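Local coordinates for putative enoyl-CoA hydratase/isomerase (PDB 3FDU), which probably hydrates or isomerises the double bond of an enoyl-CoA thioester, as in other crotonase-superfamily enzymes, at residues 240-243 with 244-248. The protein carries 4 engineered substitutions. Sequence-based numbering, arbitrary orientation.
Sequences EMLE and AVQAF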
ATOM      1  N   GLU A 240     -18.350  -7.769  29.204  1.00 24.44           N
ATOM      2  CA  GLU A 240     -18.124  -6.364  29.525  1.00 26.67           C
ATOM      3  C   GLU A 240     -18.976  -5.417  28.657  1.00 25.47           C
ATOM      4  O   GLU A 240     -19.390  -4.338  29.112  1.00 25.16           O
ATOM      5  CB  GLU A 240     -16.615  -6.021  29.585  1.00 26.89           C
ATOM      6  CG  GLU A 240     -15.857  -6.029  28.268  1.00 30.32           C
ATOM      7  CD  GLU A 240     -15.316  -7.433  27.879  1.00 36.04           C
ATOM      8  OE1 GLU A 240     -15.892  -8.463  28.337  1.00 34.75           O
ATOM      9  OE2 GLU A 240     -14.336  -7.497  27.080  1.00 37.91           O
ATOM     10  N   MET A 241     -19.315  -5.838  27.443  1.00 23.90           N
ATOM     11  CA  MET A 241     -20.154  -5.013  26.567  1.00 22.34           C
ATOM     12  C   MET A 241     -21.586  -4.964  27.111  1.00 23.17           C
ATOM     13  O   MET A 241     -22.211  -3.897  27.195  1.00 22.72           O
ATOM     14  CB  MET A 241     -20.153  -5.565  25.114  1.00 21.66           C
ATOM     15  CG  MET A 241     -20.979  -4.734  24.102  1.00 22.67           C
ATOM     16  SD  MET A 241     -20.325  -3.001  23.749  1.00 18.09           S
ATOM     17  CE  MET A 241     -18.916  -3.473  22.874  1.00 17.90           C
ATOM     18  N   LEU A 242     -22.140  -6.137  27.442  1.00 22.78           N
ATOM     19  CA  LEU A 242     -23.466  -6.194  28.046  1.00 23.52           C
ATOM     20  C   LEU A 242     -23.606  -5.320  29.346  1.00 23.95           C
ATOM     21  O   LEU A 242     -24.603  -4.632  29.510  1.00 24.15           O
ATOM     22  CB  LEU A 242     -23.852  -7.656  28.363  1.00 22.72           C
ATOM     23  CG  LEU A 242     -25.259  -7.844  28.957  1.00 21.84           C
ATOM     24  CD1 LEU A 242     -26.360  -7.327  28.013  1.00 20.20           C
ATOM     25  CD2 LEU A 242     -25.536  -9.396  29.253  1.00 22.89           C
ATOM     26  N   GLU A 243     -22.633  -5.367  30.249  1.00 25.37           N
ATOM     27  CA  GLU A 243     -22.671  -4.579  31.504  1.00 27.76           C
ATOM     28  C   GLU A 243     -22.711  -3.109  31.167  1.00 27.54           C
ATOM     29  O   GLU A 243     -23.521  -2.343  31.713  1.00 26.99           O
ATOM     30  CB  GLU A 243     -21.400  -4.790  32.334  1.00 28.91           C
ATOM     31  CG  GLU A 243     -21.157  -6.212  32.796  1.00 37.63           C
ATOM     32  CD  GLU A 243     -21.494  -6.452  34.272  1.00 45.70           C
ATOM     33  OE1 GLU A 243     -22.692  -6.421  34.643  1.00 48.41           O
ATOM     34  OE2 GLU A 243     -20.549  -6.705  35.056  1.00 47.49           O
ATOM     35  N   ALA A 244     -21.841  -2.710  30.236  1.00 27.20           N
ATOM     36  CA  ALA A 244     -21.804  -1.301  29.836  1.00 28.12           C
ATOM     37  C   ALA A 244     -23.111  -0.851  29.177  1.00 28.77           C
ATOM     38  O   ALA A 244     -23.621   0.233  29.468  1.00 29.11           O
ATOM     39  CB  ALA A 244     -20.612  -1.044  28.978  1.00 28.32           C
ATOM     40  N   VAL A 245     -23.730  -1.691  28.352  1.00 27.67           N
ATOM     41  CA  VAL A 245     -24.978  -1.285  27.750  1.00 26.92           C
ATOM     42  C   VAL A 245     -26.089  -1.233  28.811  1.00 28.60           C
ATOM     43  O   VAL A 245     -26.919  -0.290  28.865  1.00 27.94           O
ATOM     44  CB  VAL A 245     -25.405  -2.200  26.540  1.00 27.51           C
ATOM     45  CG1 VAL A 245     -26.810  -1.867  26.121  1.00 27.45           C
ATOM     46  CG2 VAL A 245     -24.419  -2.035  25.332  1.00 26.37           C
ATOM     47  N   GLN A 246     -26.087  -2.227  29.690  1.00 29.70           N
ATOM     48  CA  GLN A 246     -27.101  -2.289  30.732  1.00 31.32           C
ATOM     49  C   GLN A 246     -27.066  -0.987  31.587  1.00 32.74           C
ATOM     50  O   GLN A 246     -28.105  -0.336  31.819  1.00 33.00           O
ATOM     51  CB  GLN A 246     -26.884  -3.540  31.558  1.00 31.15           C
ATOM     52  CG  GLN A 246     -27.426  -4.793  30.881  1.00 30.35           C
ATOM     53  CD  GLN A 246     -27.089  -6.030  31.651  1.00 31.05           C
ATOM     54  OE1 GLN A 246     -26.050  -6.100  32.315  1.00 32.99           O
ATOM     55  NE2 GLN A 246     -27.966  -7.017  31.589  1.00 33.50           N
ATOM     56  N   ALA A 247     -25.871  -0.606  32.011  1.00 33.71           N
ATOM     57  CA  ALA A 247     -25.667   0.645  32.740  1.00 35.93           C
ATOM     58  C   ALA A 247     -26.196   1.835  31.953  1.00 36.95           C
ATOM     59  O   ALA A 247     -27.030   2.617  32.448  1.00 38.13           O
ATOM     60  CB  ALA A 247     -24.175   0.840  33.053  1.00 35.42           C
ATOM     61  N   PHE A 248     -25.695   1.993  30.736  1.00 37.13           N
ATOM     62  CA  PHE A 248     -26.105   3.078  29.894  1.00 37.65           C
ATOM     63  C   PHE A 248     -27.615   3.143  29.782  1.00 37.56           C
ATOM     64  O   PHE A 248     -28.182   4.220  29.874  1.00 37.48           O
ATOM     65  CB  PHE A 248     -25.436   2.978  28.522  1.00 38.33           C
ATOM     66  CG  PHE A 248     -25.657   4.177  27.644  1.00 40.16           C
ATOM     67  CD1 PHE A 248     -24.650   5.124  27.472  1.00 43.12           C
ATOM     68  CD2 PHE A 248     -26.865   4.355  26.972  1.00 43.02           C
ATOM     69  CE1 PHE A 248     -24.840   6.234  26.639  1.00 43.70           C
ATOM     70  CE2 PHE A 248     -27.062   5.470  26.144  1.00 43.47           C
ATOM     71  CZ  PHE A 248     -26.052   6.403  25.986  1.00 43.48           C
TER
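The side-chain amide of Gln246 lies with one face against the isobutyl group of Leu242, one helical turn back. CG of Leu242 stands almost straight above the amide carbon, 3.7 Å from Gln246 CD. Leu242 CD1 lies over the same face, displaced away from OE1 and 3.9 Å from Gln246 NE2, while Leu242 CD2 reaches out on the nitrogen side, 4.1 Å from NE2. The carboxylate of Glu243 lies beyond the oxygen end of the amide, its plane turned 62° from the amide plane; OE1 of Glu243 and OE1 of Gln246 remain 4.1 Å apart, with no hydrogen bond between these two acceptors. Leu242 presents its branch to the amide because CG is anti to the backbone N (chi1 -178°), while the Gln246 chain runs extended beyond CG. At its root, Gln246 CG rests 3.1 Å from Leu242 O, the carbonyl that also accepts the Gln246 N-H at 2.8 Å.

Three further i to i+4 bonds cross the junction, from Ala244 N to Glu240 O, Val245 N to Met241 O and Ala247 N to Glu243 O (2.9 Å), and Phe248 N to Ala244 O continues the ladder. On the inner side, Met241 and Val245 meet loosely, SD to CG2 at 4.5 Å, and both continue onto helix 68-76, Met241 at Val75 and Val245 at Met72 and Gln76; the Phe248 side chain also touches Met72. At the start of the segment, Glu240 forms a salt bridge with Arg235.

The last modelled helix, 239-248, thus packs Met241, Val245 and Phe248 on helix 68-76, while the rest of its surface is largely exposed and mixes polar with small or apolar side chains. There Leu242 meets Gln246 by van der Waals contact that uses neither OE1 nor NE2 for hydrogen bonding, whereas the backbone bonds supply the directional hold.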